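Geranyltranstransferase (Thermotoga neapolitana, PDB 4WK5) probably acts as a magnesium-dependent prenyltransferase of the FPP/GGPP synthase family, building isoprenoid chains from prenyl diphosphates. Local coordinates at residues Ile59-Val73 and Leu189-Leu203. Numbering follows the deposited sequence.
Sequences IRPLLVLTVGEDIGV and LFAFCFSAPFLLKGL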
ATOM      1  N   ILE A  59      -5.915 -10.566 -17.293  1.00 19.54           N
ATOM      2  CA  ILE A  59      -7.059 -11.428 -16.984  1.00 20.48           C
ATOM      3  C   ILE A  59      -7.951 -10.852 -15.879  1.00 19.98           C
ATOM      4  O   ILE A  59      -9.177 -10.865 -15.982  1.00 19.74           O
ATOM      5  CB  ILE A  59      -6.580 -12.834 -16.588  1.00 22.91           C
ATOM      6  CG1 ILE A  59      -5.892 -13.509 -17.782  1.00 28.45           C
ATOM      7  CG2 ILE A  59      -7.739 -13.679 -16.100  1.00 25.26           C
ATOM      8  CD1 ILE A  59      -6.694 -13.450 -19.072  1.00 40.37           C
ATOM      9  N   ARG A  60      -7.338 -10.311 -14.834  1.00 19.99           N
ATOM     10  CA  ARG A  60      -8.123  -9.811 -13.707  1.00 18.82           C
ATOM     11  C   ARG A  60      -8.988  -8.602 -14.075  1.00 19.06           C
ATOM     12  O   ARG A  60     -10.186  -8.607 -13.788  1.00 19.37           O
ATOM     13  CB  ARG A  60      -7.207  -9.488 -12.521  1.00 19.51           C
ATOM     14  CG  ARG A  60      -6.586 -10.733 -11.899  1.00 20.18           C
ATOM     15  CD  ARG A  60      -5.368 -10.382 -11.019  1.00 20.99           C
ATOM     16  NE  ARG A  60      -4.678 -11.595 -10.564  1.00 20.07           N
ATOM     17  CZ  ARG A  60      -3.776 -12.258 -11.282  1.00 20.56           C
ATOM     18  NH1 ARG A  60      -3.438 -11.828 -12.488  1.00 23.65           N
ATOM     19  NH2 ARG A  60      -3.206 -13.358 -10.791  1.00 22.22           N
ATOM     20  N   PRO A  61      -8.405  -7.558 -14.708  1.00 17.61           N
ATOM     21  CA  PRO A  61      -9.306  -6.443 -15.035  1.00 18.22           C
ATOM     22  C   PRO A  61     -10.347  -6.831 -16.084  1.00 20.56           C
ATOM     23  O   PRO A  61     -11.472  -6.324 -16.055  1.00 19.52           O
ATOM     24  CB  PRO A  61      -8.359  -5.356 -15.576  1.00 19.03           C
ATOM     25  CG  PRO A  61      -7.089  -6.071 -15.945  1.00 17.14           C
ATOM     26  CD  PRO A  61      -6.989  -7.215 -14.962  1.00 16.91           C
ATOM     27  N   LEU A  62      -9.980  -7.716 -17.006  1.00 18.36           N
ATOM     28  CA  LEU A  62     -10.960  -8.199 -17.978  1.00 22.81           C
ATOM     29  C   LEU A  62     -12.112  -8.917 -17.284  1.00 23.19           C
ATOM     30  O   LEU A  62     -13.259  -8.769 -17.686  1.00 21.61           O
ATOM     31  CB  LEU A  62     -10.305  -9.122 -19.005  1.00 20.70           C
ATOM     32  CG  LEU A  62      -9.483  -8.443 -20.104  1.00 22.29           C
ATOM     33  CD1 LEU A  62      -8.640  -9.477 -20.838  1.00 22.87           C
ATOM     34  CD2 LEU A  62     -10.411  -7.722 -21.074  1.00 27.37           C
ATOM     35  N   LEU A  63     -11.811  -9.683 -16.238  1.00 20.09           N
ATOM     36  CA  LEU A  63     -12.854 -10.360 -15.473  1.00 20.12           C
ATOM     37  C   LEU A  63     -13.782  -9.357 -14.781  1.00 20.71           C
ATOM     38  O   LEU A  63     -15.004  -9.528 -14.796  1.00 21.75           O
ATOM     39  CB  LEU A  63     -12.224 -11.311 -14.452  1.00 18.77           C
ATOM     40  CG  LEU A  63     -13.102 -12.196 -13.585  1.00 25.82           C
ATOM     41  CD1 LEU A  63     -13.884 -13.182 -14.471  1.00 23.55           C
ATOM     42  CD2 LEU A  63     -12.200 -12.935 -12.593  1.00 26.38           C
ATOM     43  N   VAL A  64     -13.218  -8.303 -14.197  1.00 21.16           N
ATOM     44  CA  VAL A  64     -14.046  -7.253 -13.609  1.00 20.32           C
ATOM     45  C   VAL A  64     -15.008  -6.671 -14.662  1.00 22.30           C
ATOM     46  O   VAL A  64     -16.207  -6.511 -14.402  1.00 22.40           O
ATOM     47  CB  VAL A  64     -13.191  -6.132 -13.008  1.00 18.98           C
ATOM     48  CG1 VAL A  64     -14.076  -4.972 -12.554  1.00 19.90           C
ATOM     49  CG2 VAL A  64     -12.346  -6.685 -11.850  1.00 19.49           C
ATOM     50  N   LEU A  65     -14.492  -6.381 -15.854  1.00 21.48           N
ATOM     51  CA  LEU A  65     -15.336  -5.819 -16.901  1.00 22.10           C
ATOM     52  C   LEU A  65     -16.395  -6.795 -17.401  1.00 25.94           C
ATOM     53  O   LEU A  65     -17.521  -6.387 -17.682  1.00 27.20           O
ATOM     54  CB  LEU A  65     -14.487  -5.336 -18.084  1.00 21.84           C
ATOM     55  CG  LEU A  65     -13.571  -4.148 -17.788  1.00 24.50           C
ATOM     56  CD1 LEU A  65     -12.962  -3.620 -19.085  1.00 32.89           C
ATOM     57  CD2 LEU A  65     -14.333  -3.050 -17.072  1.00 26.64           C
ATOM     58  N   THR A  66     -16.054  -8.075 -17.524  1.00 24.30           N
ATOM     59  CA  THR A  66     -17.033  -9.016 -18.064  1.00 22.60           C
ATOM     60  C   THR A  66     -18.122  -9.325 -17.041  1.00 21.88           C
ATOM     61  O   THR A  66     -19.297  -9.398 -17.394  1.00 27.07           O
ATOM     62  CB  THR A  66     -16.384 -10.332 -18.551  1.00 29.06           C
ATOM     63  OG1 THR A  66     -15.960 -11.116 -17.424  1.00 35.32           O
ATOM     64  CG2 THR A  66     -15.197 -10.019 -19.490  1.00 23.92           C
ATOM     65  N   VAL A  67     -17.741  -9.489 -15.774  1.00 23.21           N
ATOM     66  CA  VAL A  67     -18.728  -9.749 -14.731  1.00 23.35           C
ATOM     67  C   VAL A  67     -19.642  -8.532 -14.592  1.00 24.58           C
ATOM     68  O   VAL A  67     -20.872  -8.654 -14.513  1.00 25.31           O
ATOM     69  CB  VAL A  67     -18.068 -10.058 -13.372  1.00 22.09           C
ATOM     70  CG1 VAL A  67     -19.113 -10.100 -12.267  1.00 20.65           C
ATOM     71  CG2 VAL A  67     -17.303 -11.387 -13.440  1.00 23.31           C
ATOM     72  N   GLY A  68     -19.037  -7.348 -14.565  1.00 27.04           N
ATOM     73  CA  GLY A  68     -19.810  -6.124 -14.469  1.00 28.13           C
ATOM     74  C   GLY A  68     -20.760  -5.926 -15.634  1.00 29.12           C
ATOM     75  O   GLY A  68     -21.899  -5.487 -15.450  1.00 30.17           O
ATOM     76  N   GLU A  69     -20.310  -6.250 -16.839  1.00 26.30           N
ATOM     77  CA  GLU A  69     -21.184  -6.103 -17.995  1.00 29.00           C
ATOM     78  C   GLU A  69     -22.328  -7.113 -17.914  1.00 32.04           C
ATOM     79  O   GLU A  69     -23.467  -6.804 -18.279  1.00 30.51           O
ATOM     80  CB  GLU A  69     -20.416  -6.275 -19.303  1.00 34.50           C
ATOM     81  CG  GLU A  69     -21.250  -5.879 -20.528  1.00 54.34           C
ATOM     82  CD  GLU A  69     -20.510  -6.060 -21.836  1.00 71.18           C
ATOM     83  OE1 GLU A  69     -19.387  -6.598 -21.802  1.00 77.65           O
ATOM     84  OE2 GLU A  69     -21.051  -5.667 -22.894  1.00 71.15           O
ATOM     85  N   ASP A  70     -22.032  -8.312 -17.417  1.00 27.64           N
ATOM     86  CA  ASP A  70     -23.058  -9.345 -17.282  1.00 30.27           C
ATOM     87  C   ASP A  70     -24.187  -8.934 -16.330  1.00 30.52           C
ATOM     88  O   ASP A  70     -25.331  -9.334 -16.528  1.00 33.81           O
ATOM     89  CB  ASP A  70     -22.444 -10.662 -16.801  1.00 27.01           C
ATOM     90  CG  ASP A  70     -21.897 -11.508 -17.935  1.00 32.63           C
ATOM     91  OD1 ASP A  70     -22.335 -11.338 -19.097  1.00 35.54           O
ATOM     92  OD2 ASP A  70     -21.044 -12.375 -17.658  1.00 27.50           O
ATOM     93  N   ILE A  71     -23.887  -8.134 -15.309  1.00 27.25           N
ATOM     94  CA  ILE A  71     -24.927  -7.793 -14.336  1.00 30.98           C
ATOM     95  C   ILE A  71     -25.388  -6.338 -14.448  1.00 34.41           C
ATOM     96  O   ILE A  71     -26.130  -5.847 -13.596  1.00 33.83           O
ATOM     97  CB  ILE A  71     -24.471  -8.081 -12.885  1.00 26.32           C
ATOM     98  CG1 ILE A  71     -23.284  -7.190 -12.492  1.00 26.53           C
ATOM     99  CG2 ILE A  71     -24.128  -9.561 -12.716  1.00 24.29           C
ATOM    100  CD1 ILE A  71     -22.906  -7.330 -11.033  1.00 27.59           C
ATOM    101  N   GLY A  72     -24.947  -5.661 -15.503  1.00 36.48           N
ATOM    102  CA  GLY A  72     -25.412  -4.316 -15.808  1.00 43.54           C
ATOM    103  C   GLY A  72     -24.817  -3.193 -14.983  1.00 42.99           C
ATOM    104  O   GLY A  72     -25.504  -2.227 -14.650  1.00 45.03           O
ATOM    105  N   VAL A  73     -23.535  -3.300 -14.657  1.00 33.13           N
ATOM    106  CA  VAL A  73     -22.866  -2.221 -13.948  1.00 38.51           C
ATOM    107  C   VAL A  73     -22.392  -1.164 -14.940  1.00 42.20           C
ATOM    108  O   VAL A  73     -21.881  -1.479 -16.019  1.00 36.97           O
ATOM    109  CB  VAL A  73     -21.670  -2.727 -13.113  1.00 37.94           C
ATOM    110  CG1 VAL A  73     -20.818  -1.571 -12.626  1.00 38.35           C
ATOM    111  CG2 VAL A  73     -22.164  -3.569 -11.933  1.00 39.11           C
ATOM    112  N   LEU A 189      -7.597 -12.120  -4.734  1.00 18.09           N
ATOM    113  CA  LEU A 189      -7.752 -11.039  -5.703  1.00 17.65           C
ATOM    114  C   LEU A 189      -8.779 -11.430  -6.768  1.00 17.71           C
ATOM    115  O   LEU A 189      -9.538 -10.581  -7.241  1.00 18.64           O
ATOM    116  CB  LEU A 189      -6.420 -10.663  -6.361  1.00 19.27           C
ATOM    117  CG  LEU A 189      -6.420  -9.398  -7.236  1.00 19.79           C
ATOM    118  CD1 LEU A 189      -6.997  -8.193  -6.494  1.00 20.13           C
ATOM    119  CD2 LEU A 189      -4.972  -9.103  -7.657  1.00 19.30           C
ATOM    120  N   PHE A 190      -8.825 -12.705  -7.143  1.00 17.36           N
ATOM    121  CA  PHE A 190      -9.873 -13.132  -8.078  1.00 19.77           C
ATOM    122  C   PHE A 190     -11.245 -13.062  -7.424  1.00 20.82           C
ATOM    123  O   PHE A 190     -12.222 -12.715  -8.074  1.00 19.66           O
ATOM    124  CB  PHE A 190      -9.597 -14.544  -8.611  1.00 18.55           C
ATOM    125  CG  PHE A 190      -8.601 -14.571  -9.748  1.00 22.79           C
ATOM    126  CD1 PHE A 190      -8.963 -14.127 -11.018  1.00 24.55           C
ATOM    127  CD2 PHE A 190      -7.308 -15.036  -9.545  1.00 19.46           C
ATOM    128  CE1 PHE A 190      -8.040 -14.147 -12.069  1.00 24.98           C
ATOM    129  CE2 PHE A 190      -6.386 -15.060 -10.575  1.00 22.37           C
ATOM    130  CZ  PHE A 190      -6.752 -14.618 -11.848  1.00 23.44           C
ATOM    131  N   ALA A 191     -11.332 -13.373  -6.133  1.00 18.52           N
ATOM    132  CA  ALA A 191     -12.615 -13.262  -5.447  1.00 20.23           C
ATOM    133  C   ALA A 191     -13.104 -11.811  -5.492  1.00 20.13           C
ATOM    134  O   ALA A 191     -14.306 -11.538  -5.650  1.00 20.14           O
ATOM    135  CB  ALA A 191     -12.494 -13.748  -4.008  1.00 22.43           C
ATOM    136  N   PHE A 192     -12.165 -10.876  -5.348  1.00 18.04           N
ATOM    137  CA  PHE A 192     -12.511  -9.464  -5.390  1.00 16.81           C
ATOM    138  C   PHE A 192     -12.984  -9.069  -6.789  1.00 19.58           C
ATOM    139  O   PHE A 192     -13.886  -8.236  -6.920  1.00 21.10           O
ATOM    140  CB  PHE A 192     -11.324  -8.592  -4.954  1.00 17.21           C
ATOM    141  CG  PHE A 192     -11.632  -7.122  -4.947  1.00 17.18           C
ATOM    142  CD1 PHE A 192     -12.305  -6.546  -3.875  1.00 17.19           C
ATOM    143  CD2 PHE A 192     -11.257  -6.313  -6.017  1.00 17.87           C
ATOM    144  CE1 PHE A 192     -12.592  -5.178  -3.873  1.00 20.10           C
ATOM    145  CE2 PHE A 192     -11.541  -4.953  -6.015  1.00 20.38           C
ATOM    146  CZ  PHE A 192     -12.205  -4.389  -4.946  1.00 20.40           C
ATOM    147  N   CYS A 193     -12.403  -9.673  -7.825  1.00 18.33           N
ATOM    148  CA  CYS A 193     -12.838  -9.383  -9.199  1.00 17.67           C
ATOM    149  C   CYS A 193     -14.305  -9.737  -9.410  1.00 20.80           C
ATOM    150  O   CYS A 193     -14.981  -9.074 -10.180  1.00 21.00           O
ATOM    151  CB  CYS A 193     -11.992 -10.125 -10.233  1.00 21.29           C
ATOM    152  SG  CYS A 193     -10.295  -9.544 -10.323  1.00 22.60           S
ATOM    153  N   PHE A 194     -14.782 -10.791  -8.744  1.00 22.24           N
ATOM    154  CA  PHE A 194     -16.207 -11.140  -8.750  1.00 23.20           C
ATOM    155  C   PHE A 194     -17.039 -10.292  -7.782  1.00 31.62           C
ATOM    156  O   PHE A 194     -18.136  -9.848  -8.122  1.00 37.63           O
ATOM    157  CB  PHE A 194     -16.380 -12.626  -8.400  1.00 25.64           C
ATOM    158  CG  PHE A 194     -16.101 -13.558  -9.542  1.00 26.43           C
ATOM    159  CD1 PHE A 194     -17.104 -13.880 -10.446  1.00 38.58           C
ATOM    160  CD2 PHE A 194     -14.857 -14.143  -9.699  1.00 24.23           C
ATOM    161  CE1 PHE A 194     -16.855 -14.745 -11.494  1.00 38.52           C
ATOM    162  CE2 PHE A 194     -14.603 -15.012 -10.745  1.00 40.13           C
ATOM    163  CZ  PHE A 194     -15.602 -15.316 -11.642  1.00 33.33           C
ATOM    164  N   SER A 195     -16.519 -10.081  -6.575  1.00 25.00           N
ATOM    165  CA  SER A 195     -17.231  -9.350  -5.520  1.00 29.54           C
ATOM    166  C   SER A 195     -17.514  -7.893  -5.873  1.00 31.05           C
ATOM    167  O   SER A 195     -18.618  -7.381  -5.655  1.00 30.04           O
ATOM    168  CB  SER A 195     -16.421  -9.380  -4.212  1.00 33.28           C
ATOM    169  OG  SER A 195     -16.293 -10.692  -3.711  1.00 45.19           O
ATOM    170  N   ALA A 196     -16.500  -7.222  -6.405  1.00 24.89           N
ATOM    171  CA  ALA A 196     -16.560  -5.775  -6.595  1.00 23.41           C
ATOM    172  C   ALA A 196     -17.711  -5.331  -7.514  1.00 25.38           C
ATOM    173  O   ALA A 196     -18.434  -4.399  -7.164  1.00 26.55           O
ATOM    174  CB  ALA A 196     -15.215  -5.254  -7.122  1.00 24.58           C
ATOM    175  N   PRO A 197     -17.907  -5.994  -8.679  1.00 26.71           N
ATOM    176  CA  PRO A 197     -19.045  -5.535  -9.487  1.00 24.01           C
ATOM    177  C   PRO A 197     -20.380  -5.747  -8.781  1.00 23.70           C
ATOM    178  O   PRO A 197     -21.281  -4.920  -8.929  1.00 27.42           O
ATOM    179  CB  PRO A 197     -18.970  -6.410 -10.750  1.00 26.38           C
ATOM    180  CG  PRO A 197     -17.579  -6.910 -10.800  1.00 26.77           C
ATOM    181  CD  PRO A 197     -17.136  -7.043  -9.372  1.00 29.00           C
ATOM    182  N   PHE A 198     -20.514  -6.849  -8.043  1.00 26.53           N
ATOM    183  CA  PHE A 198     -21.761  -7.119  -7.325  1.00 30.70           C
ATOM    184  C   PHE A 198     -21.986  -6.052  -6.249  1.00 32.41           C
ATOM    185  O   PHE A 198     -23.123  -5.648  -5.994  1.00 35.26           O
ATOM    186  CB  PHE A 198     -21.752  -8.525  -6.711  1.00 28.58           C
ATOM    187  CG  PHE A 198     -22.169  -9.608  -7.670  1.00 24.79           C
ATOM    188  CD1 PHE A 198     -21.357  -9.964  -8.737  1.00 25.81           C
ATOM    189  CD2 PHE A 198     -23.381 -10.259  -7.516  1.00 36.14           C
ATOM    190  CE1 PHE A 198     -21.742 -10.954  -9.627  1.00 27.95           C
ATOM    191  CE2 PHE A 198     -23.770 -11.247  -8.394  1.00 35.76           C
ATOM    192  CZ  PHE A 198     -22.952 -11.596  -9.452  1.00 35.49           C
ATOM    193  N   LEU A 199     -20.903  -5.578  -5.635  1.00 32.06           N
ATOM    194  CA  LEU A 199     -21.000  -4.474  -4.678  1.00 34.90           C
ATOM    195  C   LEU A 199     -21.470  -3.197  -5.370  1.00 38.16           C
ATOM    196  O   LEU A 199     -22.342  -2.490  -4.858  1.00 44.51           O
ATOM    197  CB  LEU A 199     -19.655  -4.228  -3.978  1.00 32.14           C
ATOM    198  CG  LEU A 199     -19.370  -5.126  -2.767  1.00 40.79           C
ATOM    199  CD1 LEU A 199     -17.900  -5.067  -2.364  1.00 41.93           C
ATOM    200  CD2 LEU A 199     -20.275  -4.753  -1.594  1.00 46.55           C
ATOM    201  N   LEU A 200     -20.898  -2.908  -6.534  1.00 32.17           N
ATOM    202  CA  LEU A 200     -21.273  -1.722  -7.302  1.00 33.99           C
ATOM    203  C   LEU A 200     -22.749  -1.740  -7.700  1.00 40.18           C
ATOM    204  O   LEU A 200     -23.386  -0.689  -7.782  1.00 41.03           O
ATOM    205  CB  LEU A 200     -20.406  -1.594  -8.554  1.00 32.33           C
ATOM    206  CG  LEU A 200     -18.909  -1.398  -8.310  1.00 36.38           C
ATOM    207  CD1 LEU A 200     -18.164  -1.205  -9.615  1.00 39.15           C
ATOM    208  CD2 LEU A 200     -18.704  -0.213  -7.409  1.00 40.11           C
ATOM    209  N   LYS A 201     -23.281  -2.937  -7.946  1.00 34.56           N
ATOM    210  CA  LYS A 201     -24.660  -3.099  -8.414  1.00 42.48           C
ATOM    211  C   LYS A 201     -25.642  -3.241  -7.251  1.00 50.02           C
ATOM    212  O   LYS A 201     -26.856  -3.132  -7.436  1.00 47.54           O
ATOM    213  CB  LYS A 201     -24.764  -4.312  -9.346  1.00 38.87           C
ATOM    214  CG  LYS A 201     -26.084  -4.435 -10.108  1.00 44.88           C
ATOM    215  CD  LYS A 201     -26.274  -3.277 -11.078  1.00 44.93           C
ATOM    216  CE  LYS A 201     -27.534  -3.445 -11.913  1.00 49.97           C
ATOM    217  NZ  LYS A 201     -27.723  -2.288 -12.834  1.00 53.30           N
ATOM    218  N   GLY A 202     -25.118  -3.480  -6.053  1.00 51.26           N
ATOM    219  CA  GLY A 202     -25.954  -3.657  -4.878  1.00 52.79           C
ATOM    220  C   GLY A 202     -26.504  -5.064  -4.717  1.00 59.20           C
ATOM    221  O   GLY A 202     -27.464  -5.282  -3.977  1.00 62.93           O
ATOM    222  N   LEU A 203     -25.899  -6.019  -5.416  1.00 54.14           N
ATOM    223  CA  LEU A 203     -26.300  -7.421  -5.320  1.00 52.18           C
ATOM    224  C   LEU A 203     -25.450  -8.171  -4.295  1.00 54.53           C
ATOM    225  O   LEU A 203     -24.289  -7.836  -4.080  1.00 57.94           O
ATOM    226  CB  LEU A 203     -26.188  -8.100  -6.687  1.00 48.82           C
ATOM    227  CG  LEU A 203     -26.847  -7.383  -7.863  1.00 49.28           C
ATOM    228  CD1 LEU A 203     -26.538  -8.091  -9.172  1.00 49.00           C
ATOM    229  CD2 LEU A 203     -28.348  -7.277  -7.647  1.00 52.85           C
TER
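Arg60 lies against the end part (189-201) of helix 175-201, its CB 3.8 Å from Cys193 SG. With CG anti to the carbonyl carbon (chi1 -68°) and the chain extended as far as NE, the side chain runs across Phe190 at about a right angle. CG sits off-centre over the ring, a CH-pi contact 4.2 Å from its centroid, CD packs on Leu189 CD2 at 3.6 Å, and NE lies between that methyl and Phe190 CE2. At the tip, CZ and NH2 reach Phe190 CZ and CE2, so the ring rim covers one guanidinium face, the two planes 34° apart. Without the long side chain, as with an alanine here, Phe190 and the Leu189 methyl would probably lose their cover, and a gap is likely beside Phe219, which Arg60 also touches.

Farther along, Leu63 CD2 meets the Phe190 edge in plane and Cys193 CB. With no side chain at Gly68, its CA lies against Pro197 CB at 3.8 Å. Val67 CG1 touches both Pro197 CG and the edge of Phe198, over whose face Ile71 lays CD1, 4.1 Å from the centroid.

Both helices end in Schellman motifs, with Gly72 and Gly202 as C-prime residues. Lys201 NZ donates to Gly72 O at 2.9 Å, from above the carbonyl plane. The helices run roughly side by side, 31° apart, within the all-helical isoprenoid synthase fold. Since the buried middle meets through apolar surface and the one hydrogen bond across lies at the exposed Lys201 end, packing would seem to hold the pair together.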